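Long-range contacts in ribose transcriptional regulator (Enterococcus faecium DO, PDB 4RK1), which probably binds regulatory DNA as a LacI-family repressor and holds ribose in its periplasmic-binding-protein-like domain: residues B[90-95]-B[102-107]; B[174-179]-B[197-202]; B[234-239]-B[269-274]; B[23-28]-B[240-245]. All coordinates share one frame; numbering follows the deposited sequence.

Contact 1: B[90-95]-B[102-107]; sequences FIVLDQ and SDAVRT. With RIB (alpha-D-ribofuranose), chain K.
Val92 lies beside Ala104 in a parallel strand pair, their CA atoms 4.7 Å apart, and loses more surface to the contact than any other residue in it. Its backbone is held on both sides: Val92 N donates to Asp103 O (3.0 Å, N-H...O angle 160°), and Val92 O accepts from Val105 N at 3.1 Å with a C=O...N angle of 167°, almost head-on. The CG2 methyl sits between the backbone N and the carbonyl carbon, which turns it onto Ala104 CB at 3.5 Å, a tight carbon pair. The same methyl meets the tip of Arg106, whose NH2 approaches within 3.6 Å. Arg106 bends at chi2 (-144°) and carries its guanidinium back over Leu93 and Asp94; water 3 joins its NH1 to Asp94 O. The polar tip is secured outside the pair by a salt bridge from NE to Glu263 and by NH2 bonds to Lys96 O and Ser98 OG. At the other end, Ser102 CB rests over one face of the Phe90 ring, 3.7 Å from its centroid, while Ser102 OG bonds Glu99 O. Next along the chain from Leu93, both Asp94 carboxylate oxygens accept from ribose hydroxyls, OD1 from O2 at 2.6 Å. Ligand-binding residues at the C-terminal ends of parallel strands are characteristic of the periplasmic-binding-protein fold.

Contact 2: B[174-179]-B[197-202]; sequences YQITAE and FGLYRG
The Tyr174 ring and the Arg201 guanidinium lie flat on one another, planes 11° apart and centres 3.9 Å apart, in a stacked cation-pi pair. Arg201 NE is the atom nearest the ring, 3.5 Å from Tyr174 CZ and displaced toward the rim, while one face of the guanidinium receives Tyr174 CE2 over its centre. Arg201 CD makes a CH-pi contact with the same ring face. Gly202 N comes up at the ring edge, in plane, 3.5 Å from Tyr174 CD1. Both side chains start with CG anti to the backbone N (chi1 178° for Tyr174), and Arg201 is extended as far as NE, long enough to cover the ring. Gly198 and Gly202, one turn apart on helix 193-205, let the backbones close in: Tyr174 CA reaches Gly198 O at 3.2 Å. Thr177 OG1 lies 3.4 Å from Gly202 CA and donates to Tyr174 O at 2.8 Å; that oxygen also accepts from Thr177 N, on the same face of its plane. Toward the sheet, where both side chains touch Val131, Ile176 CD1 presses on Leu199 CD2 at 3.4 Å. Glu205 accepts a hydrogen bond from Tyr174 OH and forms a salt bridge with Arg201 NE, and Tyr227 of the second subunit makes another cation-pi contact with Arg201. The arginine charge is probably stabilised by both aromatic rings and the carboxylate, which ties this helix pair to the dimer interface.

Contact 3: B[234-239]-B[269-274]; sequences TIAQPI and RFEKRF. Unlike the reference sequence in segment 269-274: Phe270 (reference Leu). With RIB (alpha-D-ribofuranose), chain K.
Four backbone hydrogen bonds join Thr234 and Ala236 to Glu271 and Arg269. The shortest runs from Ala236 N to Arg269 O at 2.7 Å, and Glu271 N reaches Thr234 O at 2.8 Å with a C=O...N angle of 178°. The return bonds, Thr234 N to Glu271 O and Arg269 N to Ala236 O, are both 3.1 Å. These are two antiparallel hydrogen-bonded pairs on either side of the non-hydrogen-bonded pair Ile235-Phe270. Strand 263-271 runs parallel to strand 103-107 and antiparallel to 233-236, the one antiparallel junction of an otherwise parallel sheet. Beyond Ala236, Gln237 turns to the ribose pocket and Pro238 occupies the N-cap position of helix 239-255, consistent with one of the interlobe crossovers known from LacI-type domains. On the face carrying Ala236, Glu271 bends at chi2 (-65°) and lays CG against Ala236 CB at 3.5 Å. Thr234 and Arg273 run side by side, the CG2 methyl 3.5 Å from Arg273 NH1, which donates to Leu232 O, while Thr234 OG1 is bonded to Asp193. On the other face Ile235 CD1 lies at the ring edge, 3.6 Å from Phe270 CD1; the side chains meet at about a right angle, and both pack on Ile217.

Contact 4: B[23-28]-B[240-245]; sequences STLMRG and FELGQT
Gly28 CA lies over one face of the Phe240 ring, 3.8 Å from the centroid, a CH-pi contact offset toward the rim. The same CA also reaches Phe240 O at 3.4 Å in a CA-H...O contact, so one residue of helix 239-255 meets Gly28 through both its ring and its carbonyl. Two more such contacts follow, Gly243 CA to Leu25 O at 3.6 Å and Gln244 CA to Gly28 O. Gly28 and Gly243, facing each other without side chains, bring their CA atoms to 4.3 Å and the segment axes to 6.7 Å, crossing at -46°. Around this close point, Phe240 CE1 sits over one face of the Arg27 guanidinium, 3.7 Å from NH1, with the two planes 27° apart. On the inner side Leu25 CD1 packs on Leu242 CG at 3.7 Å and also touches Gly243 N. Phe240 has CG anti to its backbone N (chi1 -176°), which lays its ring across Gly28. Farther out, Gln244 NE2 is bonded to Asp31, Thr24 OG1 to Pro20 O, and Arg27 packs on Thr18 of the second subunit. Leu25 and Leu242 both rest on Leu93, and Leu242 also on Val105. Two helices packed side by side through glycines, covering one face of a parallel sheet, form one layer of the alpha/beta sandwich typical of a periplasmic-binding-protein lobe.

Contacts 1 and 4 share one lobe, their centres 12 Å apart: the helices of contact 4 cover the strands of contact 1. Contact 3 lies 16 Å from contact 4 and 21 Å from contact 1 between centres, and touches both. Contact 2 belongs to the other lobe, 32 Å from contact 1 between centres. Along the chain, contacts 1 and 2 fall in series inside the long loop closed by contact 4, whereas contacts 3 and 4 interleave, since strand 233-236 runs on into helix 239-255 and then strand 263-271. This order is consistent with the repeated interlobe crossings of this fold, and contacts 1 and 3 both reach the ribose.

Contact 1: B[90-95]-B[102-107]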
# COMPACT_ATOMS: atom_id res chain seq x y z
N PHE B 90 9.21 -2.90 -23.91
CA PHE B 90 8.57 -3.26 -22.65
C PHE B 90 9.23 -4.43 -21.95
O PHE B 90 9.93 -5.24 -22.57
CB PHE B 90 7.08 -3.52 -22.86
CG PHE B 90 6.78 -4.70 -23.73
CD1 PHE B 90 6.86 -4.60 -25.12
CD2 PHE B 90 6.43 -5.92 -23.18
CE1 PHE B 90 6.60 -5.69 -25.92
CE2 PHE B 90 6.16 -7.02 -23.98
CZ PHE B 90 6.26 -6.91 -25.36
N ILE B 91 8.99 -4.49 -20.64
CA ILE B 91 9.45 -5.55 -19.77
C ILE B 91 8.23 -6.25 -19.24
O ILE B 91 7.22 -5.61 -18.97
CB ILE B 91 10.22 -5.00 -18.55
CG1 ILE B 91 11.31 -4.02 -18.97
CG2 ILE B 91 10.80 -6.14 -17.73
CD1 ILE B 91 12.35 -4.61 -19.90
N VAL B 92 8.32 -7.57 -19.08
CA VAL B 92 7.24 -8.35 -18.48
C VAL B 92 7.75 -9.00 -17.20
O VAL B 92 8.92 -9.34 -17.09
CB VAL B 92 6.68 -9.45 -19.42
CG1 VAL B 92 6.09 -8.82 -20.67
CG2 VAL B 92 7.75 -10.46 -19.80
N LEU B 93 6.86 -9.16 -16.24
CA LEU B 93 7.21 -9.81 -15.01
C LEU B 93 5.96 -10.26 -14.30
O LEU B 93 4.84 -9.97 -14.73
CB LEU B 93 8.00 -8.87 -14.11
CG LEU B 93 7.32 -7.60 -13.59
CD1 LEU B 93 7.97 -7.16 -12.29
CD2 LEU B 93 7.40 -6.46 -14.59
N ASP B 94 6.18 -10.98 -13.20
CA ASP B 94 5.14 -11.27 -12.24
C ASP B 94 3.97 -12.03 -12.86
O ASP B 94 4.18 -13.17 -13.29
CB ASP B 94 4.71 -9.99 -11.50
CG ASP B 94 4.14 -10.30 -10.14
OD1 ASP B 94 4.86 -10.89 -9.31
OD2 ASP B 94 2.96 -9.99 -9.91
N GLN B 95 2.77 -11.45 -12.92
CA GLN B 95 1.60 -12.18 -13.44
C GLN B 95 1.54 -12.22 -14.97
O GLN B 95 0.75 -12.97 -15.54
CB GLN B 95 0.30 -11.61 -12.86
CG GLN B 95 0.28 -11.53 -11.33
CD GLN B 95 -1.08 -11.20 -10.72
OE1 GLN B 95 -2.10 -11.17 -11.40
NE2 GLN B 95 -1.09 -10.98 -9.42
N SER B 102 10.67 -8.94 -25.93
CA SER B 102 10.63 -8.23 -24.66
C SER B 102 11.63 -8.90 -23.74
O SER B 102 11.99 -10.06 -23.93
CB SER B 102 9.24 -8.29 -24.05
OG SER B 102 8.87 -9.61 -23.70
N ASP B 103 12.10 -8.15 -22.75
CA ASP B 103 12.89 -8.71 -21.67
C ASP B 103 11.94 -9.01 -20.52
O ASP B 103 10.85 -8.45 -20.45
CB ASP B 103 13.96 -7.72 -21.24
CG ASP B 103 14.82 -7.28 -22.40
OD1 ASP B 103 15.65 -8.10 -22.86
OD2 ASP B 103 14.69 -6.11 -22.84
N ALA B 104 12.34 -9.91 -19.64
CA ALA B 104 11.52 -10.31 -18.50
C ALA B 104 12.38 -10.41 -17.25
O ALA B 104 13.58 -10.67 -17.34
CB ALA B 104 10.85 -11.64 -18.79
N VAL B 105 11.74 -10.19 -16.10
CA VAL B 105 12.36 -10.47 -14.80
C VAL B 105 11.36 -11.28 -14.00
O VAL B 105 10.19 -10.91 -13.91
CB VAL B 105 12.63 -9.22 -13.94
CG1 VAL B 105 13.62 -9.58 -12.83
CG2 VAL B 105 13.13 -8.08 -14.78
N ARG B 106 11.83 -12.36 -13.40
CA ARG B 106 10.97 -13.24 -12.64
C ARG B 106 11.66 -13.65 -11.36
O ARG B 106 12.87 -13.54 -11.24
CB ARG B 106 10.63 -14.47 -13.48
CG ARG B 106 10.10 -14.07 -14.84
CD ARG B 106 9.02 -14.98 -15.33
NE ARG B 106 8.52 -14.55 -16.63
CZ ARG B 106 7.39 -13.87 -16.84
NH1 ARG B 106 6.61 -13.48 -15.85
NH2 ARG B 106 7.05 -13.57 -18.09
N THR B 107 10.88 -14.10 -10.39
CA THR B 107 11.44 -14.66 -9.19
C THR B 107 11.11 -16.14 -9.18
O THR B 107 10.26 -16.58 -9.94
CB THR B 107 10.92 -13.95 -7.94
OG1 THR B 107 9.50 -14.10 -7.86
CG2 THR B 107 11.26 -12.46 -8.01
O5 RIB K . 1.34 -10.20 -3.13
C5 RIB K . 0.76 -10.03 -4.42
C4 RIB K . 1.13 -11.19 -5.22
O4 RIB K . 0.62 -11.08 -6.56
C3 RIB K . 2.65 -11.11 -5.14
O3 RIB K . 3.06 -12.32 -4.53
C2 RIB K . 3.08 -10.89 -6.57
O2 RIB K . 4.11 -11.77 -6.98
C1 RIB K . 1.78 -10.93 -7.41
O1 RIB K . 1.81 -11.89 -8.44
O HOH W 1 12.43 -5.07 -23.74
O HOH W 2 7.39 -11.66 -8.91
O HOH W 3 6.50 -14.49 -13.14
O HOH W 4 8.43 -11.46 -11.51

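Contact 2: B[174-179]-B[197-202]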
# COMPACT_ATOMS: atom_id res chain seq x y z
N TYR B 174 -9.42 -13.23 5.60
CA TYR B 174 -10.34 -13.11 6.72
C TYR B 174 -11.60 -13.96 6.50
O TYR B 174 -12.03 -14.69 7.39
CB TYR B 174 -10.69 -11.63 6.88
CG TYR B 174 -11.68 -11.28 7.97
CD1 TYR B 174 -11.48 -11.69 9.28
CD2 TYR B 174 -12.79 -10.47 7.69
CE1 TYR B 174 -12.36 -11.34 10.28
CE2 TYR B 174 -13.68 -10.12 8.69
CZ TYR B 174 -13.46 -10.56 9.98
OH TYR B 174 -14.34 -10.21 10.98
N GLN B 175 -12.14 -13.89 5.29
CA GLN B 175 -13.40 -14.56 4.96
C GLN B 175 -13.34 -16.09 4.94
O GLN B 175 -14.37 -16.73 5.12
CB GLN B 175 -13.95 -14.04 3.64
CG GLN B 175 -14.57 -12.66 3.77
CD GLN B 175 -14.97 -12.02 2.45
OE1 GLN B 175 -15.63 -10.99 2.43
NE2 GLN B 175 -14.56 -12.63 1.34
N ILE B 176 -12.16 -16.67 4.73
CA ILE B 176 -12.04 -18.14 4.71
C ILE B 176 -11.67 -18.75 6.05
O ILE B 176 -11.52 -19.97 6.16
CB ILE B 176 -11.13 -18.72 3.58
CG1 ILE B 176 -9.76 -18.05 3.55
CG2 ILE B 176 -11.83 -18.63 2.23
CD1 ILE B 176 -8.88 -18.47 4.70
N THR B 177 -11.56 -17.91 7.08
CA THR B 177 -11.21 -18.38 8.42
C THR B 177 -12.17 -19.43 8.97
O THR B 177 -11.72 -20.40 9.59
CB THR B 177 -11.16 -17.22 9.43
OG1 THR B 177 -10.27 -16.20 8.97
CG2 THR B 177 -10.69 -17.72 10.78
N ALA B 178 -13.47 -19.23 8.78
CA ALA B 178 -14.48 -20.18 9.26
C ALA B 178 -14.27 -21.57 8.64
O ALA B 178 -14.32 -22.58 9.33
CB ALA B 178 -15.89 -19.67 8.97
N GLU B 179 -14.03 -21.60 7.33
CA GLU B 179 -13.70 -22.85 6.65
C GLU B 179 -12.42 -23.47 7.22
O GLU B 179 -12.35 -24.68 7.42
CB GLU B 179 -13.53 -22.63 5.15
CG GLU B 179 -14.84 -22.36 4.42
CD GLU B 179 -14.62 -21.98 2.96
OE1 GLU B 179 -13.46 -22.06 2.50
OE2 GLU B 179 -15.59 -21.59 2.29
N PHE B 197 -2.46 -11.97 6.64
CA PHE B 197 -2.94 -10.95 7.59
C PHE B 197 -4.44 -11.12 7.84
O PHE B 197 -4.92 -10.99 8.97
CB PHE B 197 -2.68 -9.54 7.11
CG PHE B 197 -1.23 -9.21 6.83
CD1 PHE B 197 -0.20 -9.95 7.38
CD2 PHE B 197 -0.91 -8.14 6.00
CE1 PHE B 197 1.12 -9.63 7.11
CE2 PHE B 197 0.40 -7.82 5.73
CZ PHE B 197 1.42 -8.56 6.28
N GLY B 198 -5.18 -11.41 6.78
CA GLY B 198 -6.60 -11.76 6.88
C GLY B 198 -6.87 -12.90 7.84
O GLY B 198 -7.78 -12.82 8.67
N LEU B 199 -6.05 -13.95 7.75
CA LEU B 199 -6.15 -15.08 8.66
C LEU B 199 -5.84 -14.71 10.09
O LEU B 199 -6.52 -15.17 11.00
CB LEU B 199 -5.21 -16.21 8.23
CG LEU B 199 -5.65 -17.04 7.02
CD1 LEU B 199 -4.52 -17.97 6.63
CD2 LEU B 199 -6.92 -17.82 7.34
N TYR B 200 -4.82 -13.88 10.29
CA TYR B 200 -4.53 -13.42 11.64
C TYR B 200 -5.77 -12.81 12.26
O TYR B 200 -6.11 -13.11 13.40
CB TYR B 200 -3.43 -12.37 11.65
CG TYR B 200 -2.00 -12.86 11.76
CD1 TYR B 200 -1.50 -13.84 10.91
CD2 TYR B 200 -1.12 -12.28 12.66
CE1 TYR B 200 -0.17 -14.25 10.98
CE2 TYR B 200 0.20 -12.66 12.74
CZ TYR B 200 0.68 -13.64 11.89
OH TYR B 200 2.00 -14.02 11.98
N ARG B 201 -6.44 -11.93 11.52
CA ARG B 201 -7.60 -11.25 12.03
C ARG B 201 -8.71 -12.25 12.35
O ARG B 201 -9.27 -12.22 13.44
CB ARG B 201 -8.11 -10.20 11.04
CG ARG B 201 -9.35 -9.47 11.53
CD ARG B 201 -9.95 -8.59 10.45
NE ARG B 201 -11.23 -8.05 10.87
CZ ARG B 201 -12.01 -7.28 10.11
NH1 ARG B 201 -11.64 -6.94 8.88
NH2 ARG B 201 -13.17 -6.84 10.59
N GLY B 202 -9.03 -13.12 11.40
CA GLY B 202 -10.05 -14.13 11.61
C GLY B 202 -9.77 -15.01 12.82
O GLY B 202 -10.66 -15.28 13.62

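Contact 3: B[234-239]-B[269-274]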
# COMPACT_ATOMS: atom_id res chain seq x y z
N THR B 234 7.63 -16.20 6.30
CA THR B 234 7.22 -15.98 4.92
C THR B 234 8.35 -16.28 3.93
O THR B 234 9.51 -16.42 4.32
CB THR B 234 6.72 -14.52 4.74
OG1 THR B 234 6.14 -14.35 3.45
CG2 THR B 234 7.86 -13.50 4.93
N ILE B 235 8.00 -16.41 2.66
CA ILE B 235 8.97 -16.50 1.57
C ILE B 235 9.23 -15.11 1.01
O ILE B 235 8.33 -14.47 0.48
CB ILE B 235 8.47 -17.42 0.44
CG1 ILE B 235 8.08 -18.80 1.00
CG2 ILE B 235 9.50 -17.54 -0.68
CD1 ILE B 235 9.16 -19.48 1.82
N ALA B 236 10.46 -14.64 1.13
CA ALA B 236 10.79 -13.30 0.69
C ALA B 236 11.07 -13.28 -0.80
O ALA B 236 11.94 -13.98 -1.27
CB ALA B 236 12.01 -12.77 1.45
N GLN B 237 10.31 -12.47 -1.54
CA GLN B 237 10.70 -12.04 -2.86
C GLN B 237 11.57 -10.80 -2.69
O GLN B 237 11.32 -10.01 -1.78
CB GLN B 237 9.48 -11.68 -3.69
CG GLN B 237 8.59 -12.84 -4.08
CD GLN B 237 7.58 -12.44 -5.14
OE1 GLN B 237 6.39 -12.29 -4.87
NE2 GLN B 237 8.06 -12.25 -6.36
N PRO B 238 12.59 -10.61 -3.54
CA PRO B 238 13.39 -9.39 -3.44
C PRO B 238 12.66 -8.26 -4.20
O PRO B 238 13.01 -7.94 -5.35
CB PRO B 238 14.70 -9.78 -4.13
CG PRO B 238 14.27 -10.78 -5.18
CD PRO B 238 13.10 -11.52 -4.58
N ILE B 239 11.67 -7.68 -3.54
CA ILE B 239 10.63 -6.89 -4.23
C ILE B 239 11.21 -5.62 -4.83
O ILE B 239 11.02 -5.32 -6.01
CB ILE B 239 9.48 -6.47 -3.28
CG1 ILE B 239 8.92 -7.67 -2.52
CG2 ILE B 239 8.36 -5.80 -4.08
CD1 ILE B 239 8.05 -7.29 -1.35
N ARG B 269 13.87 -16.33 -0.76
CA ARG B 269 14.44 -16.97 0.42
C ARG B 269 13.48 -17.04 1.57
O ARG B 269 12.55 -16.25 1.70
CB ARG B 269 15.70 -16.26 0.89
CG ARG B 269 15.53 -14.84 1.35
CD ARG B 269 16.87 -14.10 1.37
NE ARG B 269 17.49 -14.09 0.04
CZ ARG B 269 18.47 -14.89 -0.38
NH1 ARG B 269 18.92 -14.77 -1.63
NH2 ARG B 269 19.01 -15.81 0.41
N PHE B 270 13.76 -17.99 2.43
CA PHE B 270 12.90 -18.28 3.54
C PHE B 270 13.19 -17.29 4.64
O PHE B 270 14.35 -17.05 4.97
CB PHE B 270 13.17 -19.69 4.03
CG PHE B 270 12.24 -20.11 5.10
CD1 PHE B 270 10.94 -20.45 4.79
CD2 PHE B 270 12.64 -20.11 6.41
CE1 PHE B 270 10.06 -20.81 5.77
CE2 PHE B 270 11.76 -20.49 7.40
CZ PHE B 270 10.48 -20.83 7.08
N GLU B 271 12.15 -16.66 5.18
CA GLU B 271 12.31 -15.71 6.29
C GLU B 271 11.61 -16.29 7.50
O GLU B 271 10.38 -16.22 7.62
CB GLU B 271 11.73 -14.33 5.94
CG GLU B 271 12.41 -13.61 4.80
CD GLU B 271 13.85 -13.22 5.11
OE1 GLU B 271 14.21 -13.15 6.29
OE2 GLU B 271 14.62 -12.99 4.15
N LYS B 272 12.40 -16.87 8.40
CA LYS B 272 11.86 -17.58 9.54
C LYS B 272 11.60 -16.62 10.67
O LYS B 272 12.52 -16.00 11.20
CB LYS B 272 12.83 -18.67 10.01
CG LYS B 272 12.18 -19.65 10.98
CD LYS B 272 13.14 -20.72 11.46
CE LYS B 272 12.50 -21.54 12.57
NZ LYS B 272 13.35 -22.68 13.01
N ARG B 273 10.34 -16.51 11.07
CA ARG B 273 9.98 -15.64 12.16
C ARG B 273 9.23 -16.46 13.21
O ARG B 273 9.76 -17.48 13.66
CB ARG B 273 9.24 -14.38 11.65
CG ARG B 273 10.06 -13.60 10.64
CD ARG B 273 9.62 -12.16 10.52
NE ARG B 273 10.45 -11.42 9.57
CZ ARG B 273 10.19 -11.26 8.28
NH1 ARG B 273 9.08 -11.76 7.71
NH2 ARG B 273 11.04 -10.57 7.55
N PHE B 274 8.01 -16.07 13.58
CA PHE B 274 7.41 -16.64 14.79
C PHE B 274 5.97 -17.10 14.63
O PHE B 274 5.28 -17.34 15.62
CB PHE B 274 7.54 -15.61 15.91
CG PHE B 274 8.96 -15.40 16.34
CD1 PHE B 274 9.59 -16.33 17.15
CD2 PHE B 274 9.69 -14.31 15.88
CE1 PHE B 274 10.92 -16.15 17.53
CE2 PHE B 274 11.01 -14.13 16.25
CZ PHE B 274 11.62 -15.05 17.08
O5 RIB K . 1.34 -10.20 -3.13
C5 RIB K . 0.76 -10.03 -4.42
C4 RIB K . 1.13 -11.19 -5.22
O4 RIB K . 0.62 -11.08 -6.56
C3 RIB K . 2.65 -11.11 -5.14
O3 RIB K . 3.06 -12.32 -4.53
C2 RIB K . 3.08 -10.89 -6.57
O2 RIB K . 4.11 -11.77 -6.98
C1 RIB K . 1.78 -10.93 -7.41
O1 RIB K . 1.81 -11.89 -8.44

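Contact 4: B[23-28]-B[240-245]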
# COMPACT_ATOMS: atom_id res chain seq x y z
N SER B 23 3.35 -1.56 -4.69
CA SER B 23 3.83 -0.21 -4.40
C SER B 23 5.34 -0.23 -4.11
O SER B 23 6.07 0.66 -4.53
CB SER B 23 3.02 0.48 -3.30
OG SER B 23 2.93 -0.31 -2.14
N THR B 24 5.83 -1.27 -3.44
CA THR B 24 7.27 -1.41 -3.24
C THR B 24 7.99 -1.69 -4.56
O THR B 24 9.09 -1.20 -4.78
CB THR B 24 7.60 -2.48 -2.19
OG1 THR B 24 7.08 -2.04 -0.93
CG2 THR B 24 9.09 -2.69 -2.07
N LEU B 25 7.37 -2.49 -5.44
CA LEU B 25 7.90 -2.73 -6.78
C LEU B 25 8.09 -1.41 -7.50
O LEU B 25 9.15 -1.14 -8.07
CB LEU B 25 6.95 -3.61 -7.58
CG LEU B 25 7.39 -3.91 -9.02
CD1 LEU B 25 8.42 -5.04 -9.00
CD2 LEU B 25 6.19 -4.31 -9.85
N MSE B 26 7.05 -0.59 -7.47
CA MSE B 26 7.10 0.74 -8.06
C MSE B 26 8.20 1.59 -7.53
O MSE B 26 8.88 2.26 -8.30
CB MSE B 26 5.78 1.46 -7.80
CG MSE B 26 5.05 1.59 -9.10
SE MSE B 26 5.88 3.10 -10.03
CE MSE B 26 4.72 4.34 -9.00
N ARG B 27 8.40 1.58 -6.22
CA ARG B 27 9.51 2.33 -5.62
C ARG B 27 10.87 1.88 -6.15
O ARG B 27 11.76 2.70 -6.37
CB ARG B 27 9.50 2.21 -4.08
CG ARG B 27 8.77 3.35 -3.38
CD ARG B 27 8.99 3.33 -1.87
NE ARG B 27 10.41 3.44 -1.48
CZ ARG B 27 11.15 2.45 -0.98
NH1 ARG B 27 12.42 2.68 -0.67
NH2 ARG B 27 10.65 1.23 -0.76
N GLY B 28 11.04 0.57 -6.37
CA GLY B 28 12.29 0.06 -6.93
C GLY B 28 12.51 0.53 -8.37
O GLY B 28 13.61 0.90 -8.76
N PHE B 240 11.92 -4.86 -4.01
CA PHE B 240 12.50 -3.60 -4.43
C PHE B 240 13.50 -3.85 -5.56
O PHE B 240 13.50 -3.14 -6.56
CB PHE B 240 13.17 -2.93 -3.22
CG PHE B 240 13.73 -1.55 -3.49
CD1 PHE B 240 12.91 -0.44 -3.47
CD2 PHE B 240 15.09 -1.37 -3.74
CE1 PHE B 240 13.42 0.83 -3.69
CE2 PHE B 240 15.61 -0.11 -3.97
CZ PHE B 240 14.77 0.99 -3.95
N GLU B 241 14.34 -4.87 -5.39
CA GLU B 241 15.35 -5.24 -6.40
C GLU B 241 14.73 -5.69 -7.70
O GLU B 241 15.28 -5.43 -8.76
CB GLU B 241 16.26 -6.36 -5.88
CG GLU B 241 17.46 -6.67 -6.78
CD GLU B 241 18.23 -7.91 -6.36
OE1 GLU B 241 17.95 -8.47 -5.28
OE2 GLU B 241 19.13 -8.34 -7.12
N LEU B 242 13.60 -6.40 -7.60
CA LEU B 242 12.82 -6.79 -8.77
C LEU B 242 12.40 -5.57 -9.58
O LEU B 242 12.54 -5.53 -10.80
CB LEU B 242 11.59 -7.60 -8.33
CG LEU B 242 10.58 -8.04 -9.38
CD1 LEU B 242 11.24 -8.94 -10.40
CD2 LEU B 242 9.42 -8.74 -8.70
N GLY B 243 11.93 -4.54 -8.88
CA GLY B 243 11.59 -3.28 -9.53
C GLY B 243 12.77 -2.60 -10.18
O GLY B 243 12.71 -2.18 -11.33
N GLN B 244 13.87 -2.49 -9.43
CA GLN B 244 15.12 -1.94 -9.98
C GLN B 244 15.57 -2.69 -11.23
O GLN B 244 15.95 -2.08 -12.22
CB GLN B 244 16.23 -2.02 -8.95
CG GLN B 244 16.09 -1.09 -7.75
CD GLN B 244 17.27 -1.24 -6.82
OE1 GLN B 244 17.58 -2.34 -6.37
NE2 GLN B 244 17.96 -0.14 -6.54
N THR B 245 15.55 -4.02 -11.17
CA THR B 245 16.03 -4.85 -12.27
C THR B 245 15.18 -4.65 -13.51
O THR B 245 15.70 -4.49 -14.62
CB THR B 245 16.06 -6.34 -11.88
OG1 THR B 245 16.86 -6.50 -10.71
CG2 THR B 245 16.65 -7.18 -12.97